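Local coordinates for protein enoyl-CoA hydratase/carnithine racemase (Thermus thermophilus JL-18, PDB 6SL9) that is a crotonase-family isomerase, PaaG, that probably forms oxepin-CoA in bacterial phenylacetic acid catabolism, at residues A[49-54]-A[95-100]; A[12-17]-A[193-198]; A[118-123]-A[176-181]; A[199-204]-A[253-258]. All blocks are in the same frame, centred on the assembly; numbering follows the deposited sequence.

Contact 1 of 4, residues A[49-54]-A[95-100]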
loop_
_atom_site.group_PDB
_atom_site.type_symbol
_atom_site.label_atom_id
_atom_site.label_comp_id
_atom_site.label_asym_id
_atom_site.label_seq_id
_atom_site.Cartn_x
_atom_site.Cartn_y
_atom_site.Cartn_z
ATOM N N VAL A 49 26.599 8.060 -18.817
ATOM C CA VAL A 49 25.344 7.309 -18.614
ATOM C C VAL A 49 24.434 8.090 -17.678
ATOM O O VAL A 49 24.863 8.425 -16.562
ATOM C CB VAL A 49 25.628 5.893 -18.111
ATOM C CG1 VAL A 49 24.375 5.183 -17.735
ATOM C CG2 VAL A 49 26.409 5.110 -19.147
ATOM N N ARG A 50 23.200 8.352 -18.117
ATOM C CA ARG A 50 22.196 9.024 -17.270
ATOM C C ARG A 50 20.977 8.151 -17.029
ATOM O O ARG A 50 20.146 8.511 -16.197
ATOM C CB ARG A 50 21.782 10.356 -17.884
ATOM C CG ARG A 50 22.882 11.356 -18.086
ATOM C CD ARG A 50 22.927 12.522 -17.149
ATOM N NE ARG A 50 21.739 13.353 -17.178
ATOM C CZ ARG A 50 21.479 14.311 -18.042
ATOM N NH1 ARG A 50 22.299 14.641 -19.026
ATOM N NH2 ARG A 50 20.348 14.955 -17.907
ATOM N N ALA A 51 20.868 7.015 -17.684
ATOM C CA ALA A 51 19.752 6.081 -17.470
ATOM C C ALA A 51 20.200 4.689 -17.855
ATOM O O ALA A 51 21.130 4.556 -18.667
ATOM C CB ALA A 51 18.544 6.487 -18.285
ATOM N N LEU A 52 19.557 3.673 -17.310
ATOM C CA LEU A 52 19.821 2.271 -17.659
ATOM C C LEU A 52 18.528 1.634 -18.158
ATOM O O LEU A 52 17.429 2.045 -17.755
ATOM C CB LEU A 52 20.361 1.540 -16.439
ATOM C CG LEU A 52 21.812 1.830 -16.042
ATOM C CD1 LEU A 52 21.912 3.149 -15.301
ATOM C CD2 LEU A 52 22.372 0.738 -15.180
ATOM N N LEU A 53 18.714 0.644 -19.031
ATOM C CA LEU A 53 17.596 -0.140 -19.583
ATOM C C LEU A 53 17.991 -1.616 -19.421
ATOM O O LEU A 53 19.064 -1.993 -19.909
ATOM C CB LEU A 53 17.373 0.188 -21.051
ATOM C CG LEU A 53 16.332 -0.623 -21.828
ATOM C CD1 LEU A 53 14.979 -0.628 -21.187
ATOM C CD2 LEU A 53 16.267 -0.074 -23.255
ATOM N N LEU A 54 17.135 -2.444 -18.825
ATOM C CA LEU A 54 17.391 -3.873 -18.605
ATOM C C LEU A 54 16.335 -4.667 -19.351
ATOM O O LEU A 54 15.132 -4.408 -19.185
ATOM C CB LEU A 54 17.341 -4.142 -17.086
ATOM C CG LEU A 54 17.521 -5.621 -16.693
ATOM C CD1 LEU A 54 18.903 -6.146 -17.077
ATOM C CD2 LEU A 54 17.307 -5.741 -15.190
ATOM N N GLU A 95 21.607 5.298 -8.468
ATOM C CA GLU A 95 21.460 6.758 -8.471
ATOM C C GLU A 95 21.193 7.292 -9.876
ATOM O O GLU A 95 21.379 8.467 -10.160
ATOM C CB GLU A 95 22.655 7.458 -7.818
ATOM C CG GLU A 95 22.750 7.121 -6.358
ATOM C CD GLU A 95 23.124 8.253 -5.448
ATOM O OE1 GLU A 95 23.803 9.178 -5.935
ATOM O OE2 GLU A 95 22.902 8.148 -4.226
ATOM N N LYS A 96 20.653 6.450 -10.756
ATOM C CA LYS A 96 20.186 6.769 -12.117
ATOM C C LYS A 96 18.885 6.000 -12.317
ATOM O O LYS A 96 18.708 4.914 -11.742
ATOM C CB LYS A 96 21.247 6.418 -13.147
ATOM C CG LYS A 96 22.538 7.182 -12.913
ATOM C CD LYS A 96 23.702 6.843 -13.823
ATOM C CE LYS A 96 24.933 7.626 -13.426
ATOM N NZ LYS A 96 26.077 7.429 -14.340
ATOM N N PRO A 97 17.978 6.516 -13.144
ATOM C CA PRO A 97 16.720 5.819 -13.381
ATOM C C PRO A 97 16.947 4.547 -14.216
ATOM O O PRO A 97 17.769 4.515 -15.098
ATOM C CB PRO A 97 15.901 6.827 -14.169
ATOM C CG PRO A 97 16.912 7.714 -14.837
ATOM C CD PRO A 97 18.016 7.826 -13.805
ATOM N N LEU A 98 16.134 3.543 -13.920
ATOM C CA LEU A 98 16.168 2.217 -14.573
ATOM C C LEU A 98 14.831 1.944 -15.228
ATOM O O LEU A 98 13.787 1.928 -14.579
ATOM C CB LEU A 98 16.494 1.143 -13.529
ATOM C CG LEU A 98 16.444 -0.309 -14.008
ATOM C CD1 LEU A 98 17.510 -0.558 -15.045
ATOM C CD2 LEU A 98 16.580 -1.289 -12.854
ATOM N N VAL A 99 14.889 1.668 -16.504
ATOM C CA VAL A 99 13.726 1.184 -17.262
ATOM C C VAL A 99 13.921 -0.310 -17.427
ATOM O O VAL A 99 15.020 -0.761 -17.753
ATOM C CB VAL A 99 13.638 1.871 -18.636
ATOM C CG1 VAL A 99 12.517 1.317 -19.467
ATOM C CG2 VAL A 99 13.484 3.376 -18.504
ATOM N N VAL A 100 12.840 -1.096 -17.238
ATOM C CA VAL A 100 12.878 -2.558 -17.536
ATOM C C VAL A 100 11.940 -2.824 -18.703
ATOM O O VAL A 100 10.801 -2.328 -18.663
ATOM C CB VAL A 100 12.517 -3.362 -16.285
ATOM C CG1 VAL A 100 12.202 -4.810 -16.634
ATOM C CG2 VAL A 100 13.639 -3.305 -15.290
#
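Strands 51-56 and 98-102 lie next to each other and parallel in the central sheet of the crotonase fold, and helix 77-93 makes the crossover between them, a beta-alpha-beta unit. The tight part runs from Ala51 to Leu54 and Pro97 to Val100. Leu52 N donates to Pro97 O at 3.0 Å. Leu52 O accepts a hydrogen bond from Val99 N that is almost straight, at 176°. Leu54 N reaches Val99 O at 2.9 Å, nearly along its C=O axis. On the face carrying Leu53 and Val99, the Leu53 side chain starts anti to its backbone N, so that CD1 swings across to Val99 CG1 at 3.6 Å. Helix 186-197 closes over these two residues through Met187, Ala190 and Leu197. On the other face Leu98 CD1 slides in beside Leu52 CB (3.8 Å), with Leu54 CB next in line.

Toward the strand entrances the pairing loosens. Pro97 has no N-H to give, and its CD rests instead on Arg50 O at 3.3 Å. Arg50, partly exposed, turns from the neighbouring strand and gives NE to Thr202 and NH2 to Gly200, while the partly exposed Glu95 forms salt bridges with Arg203 and Lys210. Buried beside this looser end, Lys96 stretches out, extended beyond CG, to three carbonyls, those of Gly43, Val49 and, weakly, Glu44; the negative end of helix 30-45 would favour its charge. Its NZ meets Val49 O at 2.7 Å, approaching from 29° above the carbonyl plane.

Contact 2 of 4, residues A[12-17]-A[193-198]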
loop_
_atom_site.group_PDB
_atom_site.type_symbol
_atom_site.label_atom_id
_atom_site.label_comp_id
_atom_site.label_asym_id
_atom_site.label_seq_id
_atom_site.Cartn_x
_atom_site.Cartn_y
_atom_site.Cartn_z
ATOM N N ASP A 12 23.505 6.753 -26.772
ATOM C CA ASP A 12 23.428 8.105 -26.147
ATOM C C ASP A 12 23.803 8.009 -24.674
ATOM O O ASP A 12 24.931 7.599 -24.288
ATOM C CB ASP A 12 21.989 8.659 -26.147
ATOM C CG ASP A 12 21.363 8.989 -27.497
ATOM O OD1 ASP A 12 21.925 8.593 -28.565
ATOM O OD2 ASP A 12 20.294 9.656 -27.492
ATOM N N GLY A 13 22.871 8.466 -23.867
ATOM C CA GLY A 13 23.004 8.513 -22.401
ATOM C C GLY A 13 22.462 7.278 -21.691
ATOM O O GLY A 13 22.325 7.312 -20.470
ATOM N N VAL A 14 22.147 6.216 -22.436
ATOM C CA VAL A 14 21.518 5.004 -21.878
ATOM C C VAL A 14 22.507 3.837 -21.925
ATOM O O VAL A 14 23.006 3.497 -23.014
ATOM C CB VAL A 14 20.208 4.663 -22.613
ATOM C CG1 VAL A 14 19.577 3.407 -22.007
ATOM C CG2 VAL A 14 19.247 5.827 -22.571
ATOM N N LEU A 15 22.677 3.169 -20.803
ATOM C CA LEU A 15 23.359 1.868 -20.785
ATOM C C LEU A 15 22.268 0.790 -20.889
ATOM O O LEU A 15 21.486 0.662 -19.974
ATOM C CB LEU A 15 24.231 1.720 -19.543
ATOM C CG LEU A 15 24.935 0.384 -19.409
ATOM C CD1 LEU A 15 25.936 0.150 -20.515
ATOM C CD2 LEU A 15 25.643 0.278 -18.078
ATOM N N VAL A 16 22.342 0.003 -21.953
ATOM C CA VAL A 16 21.416 -1.105 -22.205
ATOM C C VAL A 16 22.081 -2.396 -21.748
ATOM O O VAL A 16 23.168 -2.756 -22.271
ATOM C CB VAL A 16 21.014 -1.156 -23.673
ATOM C CG1 VAL A 16 19.983 -2.272 -23.841
ATOM C CG2 VAL A 16 20.443 0.136 -24.196
ATOM N N LEU A 17 21.436 -3.033 -20.808
ATOM C CA LEU A 17 21.872 -4.326 -20.234
ATOM C C LEU A 17 20.921 -5.425 -20.674
ATOM O O LEU A 17 19.720 -5.277 -20.496
ATOM C CB LEU A 17 21.910 -4.248 -18.711
ATOM C CG LEU A 17 22.826 -3.157 -18.143
ATOM C CD1 LEU A 17 22.836 -3.176 -16.623
ATOM C CD2 LEU A 17 24.259 -3.244 -18.704
ATOM N N LEU A 193 11.872 5.875 -24.001
ATOM C CA LEU A 193 11.600 6.360 -22.630
ATOM C C LEU A 193 12.931 6.515 -21.870
ATOM O O LEU A 193 13.150 7.514 -21.195
ATOM C CB LEU A 193 10.684 5.353 -21.930
ATOM C CG LEU A 193 10.415 5.615 -20.443
ATOM C CD1 LEU A 193 9.771 6.955 -20.265
ATOM C CD2 LEU A 193 9.559 4.532 -19.829
ATOM N N ALA A 194 13.829 5.551 -21.954
ATOM C CA ALA A 194 15.138 5.644 -21.291
ATOM C C ALA A 194 15.904 6.865 -21.780
ATOM O O ALA A 194 16.537 7.538 -20.978
ATOM C CB ALA A 194 15.901 4.359 -21.473
ATOM N N LYS A 195 15.835 7.182 -23.073
ATOM C CA LYS A 195 16.536 8.367 -23.607
ATOM C C LYS A 195 15.925 9.646 -23.044
ATOM O O LYS A 195 16.640 10.607 -22.817
ATOM C CB LYS A 195 16.561 8.332 -25.130
ATOM C CG LYS A 195 17.599 7.384 -25.702
ATOM C CD LYS A 195 17.556 7.371 -27.227
ATOM C CE LYS A 195 18.632 6.502 -27.830
ATOM N NZ LYS A 195 18.723 6.653 -29.296
ATOM N N GLU A 196 14.617 9.674 -22.863
ATOM C CA GLU A 196 13.943 10.851 -22.272
ATOM C C GLU A 196 14.436 10.990 -20.841
ATOM O O GLU A 196 14.799 12.084 -20.425
ATOM C CB GLU A 196 12.427 10.687 -22.284
ATOM C CG GLU A 196 11.724 10.751 -23.627
ATOM C CD GLU A 196 10.202 10.836 -23.545
ATOM O OE1 GLU A 196 9.663 11.003 -22.410
ATOM O OE2 GLU A 196 9.558 10.774 -24.626
ATOM N N LEU A 197 14.482 9.885 -20.096
ATOM C CA LEU A 197 14.983 9.941 -18.707
ATOM C C LEU A 197 16.438 10.368 -18.673
ATOM O O LEU A 197 16.840 11.036 -17.771
ATOM C CB LEU A 197 14.770 8.601 -18.000
ATOM C CG LEU A 197 13.299 8.238 -17.768
ATOM C CD1 LEU A 197 13.154 6.770 -17.484
ATOM C CD2 LEU A 197 12.723 9.052 -16.605
ATOM N N ALA A 198 17.228 9.973 -19.658
ATOM C CA ALA A 198 18.647 10.324 -19.720
ATOM C C ALA A 198 18.844 11.825 -20.010
ATOM O O ALA A 198 19.972 12.290 -19.897
ATOM C CB ALA A 198 19.305 9.515 -20.801
#
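Gly13 O is the best-held polar atom here, gripped by two backbone N-H groups, those of Arg50 and Ala51, where the adjoining strand begins. From the segment 193-198 a methyl comes up: Ala198 CB touches this oxygen at 3.8 Å, and the glycine, having no side chain, lets the backbone at Ala198 come close, with Gly13 CA and Ala198 CA 5.4 Å apart. On the helix side, Ala194 O is engaged by the N-H of Ala198 at 2.9 Å, one turn on, and across the interface it receives Val14 CG2 at 3.6 Å.

Val14 is the apolar wedge. Its CG1 stands anti to the backbone N and its CG2 anti to the carbonyl carbon, and both branches straddle the methyl of Ala194, with CG2 3.8 Å from Ala194 CB. CG2 also borders Lys195 N and CG.

On the solvent side Lys195 runs out extended beyond CG and crosses the carboxylate of Asp12 at about a right angle. The contact is largely with the aliphatic chain: Asp12 OD2 lies 3.6 Å from Lys195 CD, whereas Asp12 OD1 and Lys195 NZ stay 3.8 Å apart, a long salt bridge, and so probably a weak one.

Asp12, with positive phi (54°), and Gly13 have the backbone angles of a type II' turn, as expected for the two-residue loop of a beta-hairpin. The hairpin joins strands 6-11 and 14-19 of the central sheet, and helix 186-197 packs across its turn, a helix-on-sheet layer of the crotonase fold.

Contact 3 of 4, residues A[118-123]-A[176-181]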
loop_
_atom_site.group_PDB
_atom_site.type_symbol
_atom_site.label_atom_id
_atom_site.label_comp_id
_atom_site.label_asym_id
_atom_site.label_seq_id
_atom_site.Cartn_x
_atom_site.Cartn_y
_atom_site.Cartn_z
ATOM N N ASP A 118 12.298 1.248 -12.266
ATOM C CA ASP A 118 11.506 2.433 -11.876
ATOM C C ASP A 118 10.302 2.610 -12.767
ATOM O O ASP A 118 9.206 2.947 -12.293
ATOM C CB ASP A 118 12.359 3.673 -11.934
ATOM C CG ASP A 118 13.526 3.633 -11.009
ATOM O OD1 ASP A 118 13.334 3.328 -9.819
ATOM O OD2 ASP A 118 14.659 3.880 -11.494
ATOM N N LEU A 119 10.505 2.389 -14.064
ATOM C CA LEU A 119 9.449 2.363 -15.079
ATOM C C LEU A 119 9.582 1.060 -15.832
ATOM O O LEU A 119 10.699 0.671 -16.212
ATOM C CB LEU A 119 9.525 3.576 -16.010
ATOM C CG LEU A 119 9.240 4.900 -15.284
ATOM C CD1 LEU A 119 9.526 6.103 -16.100
ATOM C CD2 LEU A 119 7.817 4.961 -14.797
ATOM N N ARG A 120 8.454 0.378 -16.005
ATOM C CA ARG A 120 8.465 -1.010 -16.497
ATOM C C ARG A 120 7.494 -1.145 -17.659
ATOM O O ARG A 120 6.334 -0.741 -17.563
ATOM C CB ARG A 120 8.064 -1.910 -15.336
ATOM C CG ARG A 120 9.016 -1.834 -14.158
ATOM C CD ARG A 120 8.620 -2.662 -12.953
ATOM N NE ARG A 120 7.309 -2.295 -12.436
ATOM C CZ ARG A 120 7.080 -1.237 -11.665
ATOM N NH1 ARG A 120 8.088 -0.503 -11.212
ATOM N NH2 ARG A 120 5.832 -0.974 -11.269
ATOM N N LEU A 121 7.965 -1.745 -18.743
ATOM C CA LEU A 121 7.159 -2.030 -19.940
ATOM C C LEU A 121 7.188 -3.523 -20.180
ATOM O O LEU A 121 8.182 -4.198 -19.868
ATOM C CB LEU A 121 7.746 -1.342 -21.182
ATOM C CG LEU A 121 7.794 0.167 -21.208
ATOM C CD1 LEU A 121 9.001 0.656 -20.449
ATOM C CD2 LEU A 121 7.886 0.684 -22.616
ATOM N N ALA A 122 6.108 -4.043 -20.741
ATOM C CA ALA A 122 6.059 -5.450 -21.132
ATOM C C ALA A 122 5.625 -5.565 -22.581
ATOM O O ALA A 122 4.745 -4.785 -23.053
ATOM C CB ALA A 122 5.056 -6.190 -20.290
ATOM N N ALA A 123 6.168 -6.553 -23.287
ATOM C CA ALA A 123 5.650 -6.977 -24.582
ATOM C C ALA A 123 4.322 -7.668 -24.391
ATOM O O ALA A 123 4.160 -8.455 -23.467
ATOM C CB ALA A 123 6.595 -7.942 -25.243
ATOM N N LEU A 176 2.102 -4.132 -12.059
ATOM C CA LEU A 176 3.416 -4.793 -12.288
ATOM C C LEU A 176 4.165 -4.117 -13.429
ATOM O O LEU A 176 5.423 -4.066 -13.388
ATOM C CB LEU A 176 3.207 -6.263 -12.582
ATOM C CG LEU A 176 2.640 -7.076 -11.426
ATOM C CD1 LEU A 176 2.430 -8.507 -11.849
ATOM C CD2 LEU A 176 3.473 -7.002 -10.158
ATOM N N VAL A 177 3.446 -3.612 -14.422
ATOM C CA VAL A 177 4.101 -2.772 -15.465
ATOM C C VAL A 177 3.295 -1.504 -15.653
ATOM O O VAL A 177 2.107 -1.466 -15.260
ATOM C CB VAL A 177 4.298 -3.524 -16.787
ATOM C CG1 VAL A 177 5.240 -4.708 -16.636
ATOM C CG2 VAL A 177 2.977 -3.884 -17.396
ATOM N N HIS A 178 3.931 -0.509 -16.259
ATOM C CA HIS A 178 3.317 0.800 -16.585
ATOM C C HIS A 178 2.746 0.860 -18.006
ATOM O O HIS A 178 1.909 1.704 -18.245
ATOM C CB HIS A 178 4.334 1.913 -16.358
ATOM C CG HIS A 178 4.817 1.999 -14.934
ATOM N ND1 HIS A 178 6.067 1.560 -14.584
ATOM C CD2 HIS A 178 4.214 2.494 -13.823
ATOM C CE1 HIS A 178 6.196 1.828 -13.283
ATOM N NE2 HIS A 178 5.065 2.349 -12.783
ATOM N N ARG A 179 3.252 0.036 -18.908
ATOM C CA ARG A 179 2.859 0.068 -20.324
ATOM C C ARG A 179 3.017 -1.328 -20.920
ATOM O O ARG A 179 3.949 -2.029 -20.553
ATOM C CB ARG A 179 3.715 1.050 -21.125
ATOM C CG ARG A 179 3.117 1.419 -22.475
ATOM C CD ARG A 179 3.622 2.617 -23.253
ATOM N NE ARG A 179 4.577 3.533 -22.660
ATOM C CZ ARG A 179 5.590 4.089 -23.358
ATOM N NH1 ARG A 179 6.415 4.947 -22.773
ATOM N NH2 ARG A 179 5.825 3.722 -24.612
ATOM N N VAL A 180 2.132 -1.663 -21.847
ATOM C CA VAL A 180 2.185 -2.877 -22.704
ATOM C C VAL A 180 2.319 -2.429 -24.149
ATOM O O VAL A 180 1.549 -1.560 -24.552
ATOM C CB VAL A 180 0.984 -3.799 -22.468
ATOM C CG1 VAL A 180 0.943 -4.964 -23.447
ATOM C CG2 VAL A 180 0.971 -4.264 -21.026
ATOM N N VAL A 181 3.244 -3.036 -24.882
ATOM C CA VAL A 181 3.463 -2.683 -26.289
ATOM C C VAL A 181 3.706 -3.938 -27.086
ATOM O O VAL A 181 4.108 -4.960 -26.531
ATOM C CB VAL A 181 4.576 -1.670 -26.462
ATOM C CG1 VAL A 181 4.363 -0.445 -25.601
ATOM C CG2 VAL A 181 5.827 -2.346 -26.121
#
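Arg120 and His178 both set CG anti to their carbonyl carbon, and each chain then turns in toward the other: Arg120 bends at chi3 (-58°), while a chi2 of 105° swings the imidazole of His178 across the strand. NE of Arg120 thereby meets Leu176 O at 2.8 Å, within the guanidinium plane but well above the plane of the carbonyl. His178 holds both backbone polar atoms of Arg120. Its ND1 accepts a hydrogen bond from Arg120 N at 3.0 Å in the ring plane, and its own N donates to Arg120 O at 2.7 Å, an oxygen that Arg179 N approaches only weakly. With ND1 accepting and NE2 bonded to Ala154 O of the second subunit, the ring is probably neutral and protonated on NE2.

His178 CE1 hangs over one guanidinium face, offset toward its rim, the two planes 49° apart. Leu119 CD2 sits over a face of the imidazole, 4.0 Å from its centroid, a CH-pi contact. Arg120 NH1 and NH2 bind Gly117 O and Gly175 O, and NH1 also reaches Gln157 of the second subunit, so several oxygens hold the guanidinium, which would favour its buried charge.

Past His178 regular parallel pairing sets in: Ala122 N bonds to Arg179 O (3.0 Å) and Val181 N to Ala122 O (2.9 Å). Leu121 CD2 rests over the centre of the Arg179 guanidinium, whose NH2 salt-bridges Glu189.

Strand 179-181 ends the central crotonase sheet within the chain, with 119-123 between it and 98-102; helix 186-197 packs on Leu119, Leu121 and Val181, helix 168-174 on Ala122 and Val180.

Contact 4 of 4, residues A[199-204]-A[253-258]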
loop_
_atom_site.group_PDB
_atom_site.type_symbol
_atom_site.label_atom_id
_atom_site.label_comp_id
_atom_site.label_asym_id
_atom_site.label_seq_id
_atom_site.Cartn_x
_atom_site.Cartn_y
_atom_site.Cartn_z
ATOM N N GLN A 199 17.781 12.566 -20.347
ATOM C CA GLN A 199 17.835 14.045 -20.491
ATOM C C GLN A 199 17.277 14.710 -19.242
ATOM O O GLN A 199 17.301 15.934 -19.150
ATOM C CB GLN A 199 17.019 14.482 -21.715
ATOM C CG GLN A 199 17.603 13.975 -23.028
ATOM C CD GLN A 199 18.954 14.599 -23.323
ATOM O OE1 GLN A 199 19.894 13.930 -23.727
ATOM N NE2 GLN A 199 19.083 15.901 -23.086
ATOM N N GLY A 200 16.774 13.958 -18.288
ATOM C CA GLY A 200 16.091 14.514 -17.128
ATOM C C GLY A 200 17.035 14.803 -15.972
ATOM O O GLY A 200 18.258 14.610 -16.023
ATOM N N PRO A 201 16.453 15.277 -14.855
ATOM C CA PRO A 201 17.243 15.710 -13.693
ATOM C C PRO A 201 17.643 14.484 -12.865
ATOM O O PRO A 201 16.960 14.111 -11.922
ATOM C CB PRO A 201 16.285 16.646 -12.941
ATOM C CG PRO A 201 14.903 16.108 -13.268
ATOM C CD PRO A 201 15.007 15.591 -14.692
ATOM N N THR A 202 18.771 13.911 -13.229
ATOM C CA THR A 202 19.182 12.612 -12.697
ATOM C C THR A 202 19.257 12.629 -11.159
ATOM O O THR A 202 18.921 11.612 -10.514
ATOM C CB THR A 202 20.494 12.190 -13.349
ATOM O OG1 THR A 202 20.445 12.443 -14.737
ATOM C CG2 THR A 202 20.843 10.756 -13.066
ATOM N N ARG A 203 19.728 13.722 -10.595
ATOM C CA ARG A 203 19.812 13.796 -9.120
ATOM C C ARG A 203 18.422 13.762 -8.502
ATOM O O ARG A 203 18.222 13.139 -7.421
ATOM C CB ARG A 203 20.572 15.006 -8.624
ATOM C CG ARG A 203 22.010 15.101 -9.096
ATOM C CD ARG A 203 22.818 13.879 -8.753
ATOM N NE ARG A 203 22.815 13.618 -7.309
ATOM C CZ ARG A 203 22.879 12.438 -6.699
ATOM N NH1 ARG A 203 22.803 12.363 -5.370
ATOM N NH2 ARG A 203 22.951 11.322 -7.391
ATOM N N ALA A 204 17.473 14.462 -9.079
ATOM C CA ALA A 204 16.108 14.463 -8.547
ATOM C C ALA A 204 15.544 13.056 -8.665
ATOM O O ALA A 204 14.903 12.572 -7.739
ATOM C CB ALA A 204 15.257 15.471 -9.236
ATOM N N PRO A 253 13.503 22.699 -19.806
ATOM C CA PRO A 253 14.783 22.722 -19.111
ATOM C C PRO A 253 15.842 21.899 -19.875
ATOM O O PRO A 253 15.477 20.923 -20.569
ATOM C CB PRO A 253 14.368 22.142 -17.736
ATOM C CG PRO A 253 13.199 21.211 -18.025
ATOM C CD PRO A 253 12.438 21.933 -19.104
ATOM N N ARG A 254 17.120 22.255 -19.717
ATOM C CA ARG A 254 18.294 21.513 -20.263
ATOM C C ARG A 254 19.127 20.941 -19.105
ATOM O O ARG A 254 20.089 21.544 -18.593
ATOM C CB ARG A 254 19.106 22.415 -21.207
ATOM C CG ARG A 254 18.209 23.065 -22.257
ATOM C CD ARG A 254 18.757 23.431 -23.602
ATOM N NE ARG A 254 19.967 24.247 -23.612
ATOM C CZ ARG A 254 20.510 24.745 -24.723
ATOM N NH1 ARG A 254 21.628 25.449 -24.660
ATOM N NH2 ARG A 254 19.924 24.521 -25.889
ATOM N N PHE A 255 18.696 19.813 -18.612
ATOM C CA PHE A 255 19.291 19.192 -17.410
ATOM C C PHE A 255 20.549 18.434 -17.781
ATOM O O PHE A 255 20.643 17.833 -18.847
ATOM C CB PHE A 255 18.291 18.270 -16.741
ATOM C CG PHE A 255 17.087 18.932 -16.140
ATOM C CD1 PHE A 255 17.203 19.953 -15.196
ATOM C CD2 PHE A 255 15.812 18.482 -16.498
ATOM C CE1 PHE A 255 16.034 20.480 -14.639
ATOM C CE2 PHE A 255 14.692 18.981 -15.895
ATOM C CZ PHE A 255 14.798 19.986 -14.974
ATOM N N GLN A 256 21.476 18.343 -16.812
ATOM C CA GLN A 256 22.781 17.668 -17.002
ATOM C C GLN A 256 22.994 16.536 -16.011
ATOM O O GLN A 256 23.997 15.818 -16.112
ATOM C CB GLN A 256 23.917 18.692 -16.938
ATOM C CG GLN A 256 23.700 19.886 -17.878
ATOM C CD GLN A 256 23.548 19.524 -19.340
ATOM O OE1 GLN A 256 24.060 18.505 -19.799
ATOM N NE2 GLN A 256 22.778 20.311 -20.083
ATOM N N GLY A 257 22.144 16.355 -14.994
ATOM C CA GLY A 257 22.333 15.292 -14.000
ATOM C C GLY A 257 23.297 15.674 -12.894
ATOM O O GLY A 257 23.886 14.763 -12.261
ATOM N N ARG A 258 23.411 16.951 -12.588
ATOM C CA ARG A 258 24.188 17.456 -11.427
ATOM C C ARG A 258 23.671 18.829 -11.035
ATOM O O ARG A 258 24.227 19.393 -10.090
ATOM C CB ARG A 258 25.685 17.529 -11.729
ATOM C CG ARG A 258 26.064 18.394 -12.910
ATOM C CD ARG A 258 27.597 18.505 -12.911
ATOM N NE ARG A 258 28.016 18.900 -14.231
ATOM C CZ ARG A 258 29.214 18.672 -14.815
ATOM N NH1 ARG A 258 29.434 19.125 -16.035
ATOM N NH2 ARG A 258 30.151 17.957 -14.232
ATOM O OXT ARG A 258 22.673 19.239 -11.638
HETATM O O HOH W 1 17.014 18.137 -20.201
#
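A proline stands at the N-cap of helix 202-214 and is also the centre of an inverse gamma turn. Pro201 lies over the Phe255 ring in a CH-pi contact, with Pro201 CB 3.9 Å from the ring centroid and only 4° off its normal. Pro201 CD comes down on the rim, 3.5 Å from Phe255 CD2. Pro253 CB lies over the opposite face, offset toward the rim, with Gln199 O in plane at the ring's edge. This joins the very C terminus to the first turn of the helical C-terminal region which, as in other crotonases, takes part in trimer contacts; Arg134 of the second subunit packs on Phe255, and Val133 of the same subunit on Pro201. A single water ties the two backbones, donating to Gln199 O at 2.5 Å and also to Pro253 O. The same water accepts from Phe255 N at 2.9 Å. Gly257 has a positive phi of 83°, and its CA lies 3.5 Å from Thr202 OG1, a hydroxyl hydrogen-bonded to Arg50 NE. Arg203, bent at chi2 and chi3, lays CG 3.7 Å from Gly257 O, and its guanidinium forms a salt bridge with Glu95.

From the N terminus, contact 2 opens first: the turn before strand 14-19 waits until helix 186-197 returns, closing a loop of 175 residues. Contacts 1 and 3 both nest inside that loop and follow one another in series, contact 1 closing the crossover from 51-56 to 98-102 and contact 3 adding the last strand, 179-181. Contact 4 opens directly after contact 2 closes and is completed at the C terminus; none of the loops cross. Contacts 1, 2 and 3 share the central sheet, through neighbouring strands. Contact 4, between the start of helix 202-214 and the C-terminal tail, is tied to contact 1 by Arg50 with Gly200 and Glu95 with Arg203, while contact 3 stays about 9 Å from it at the nearest atoms.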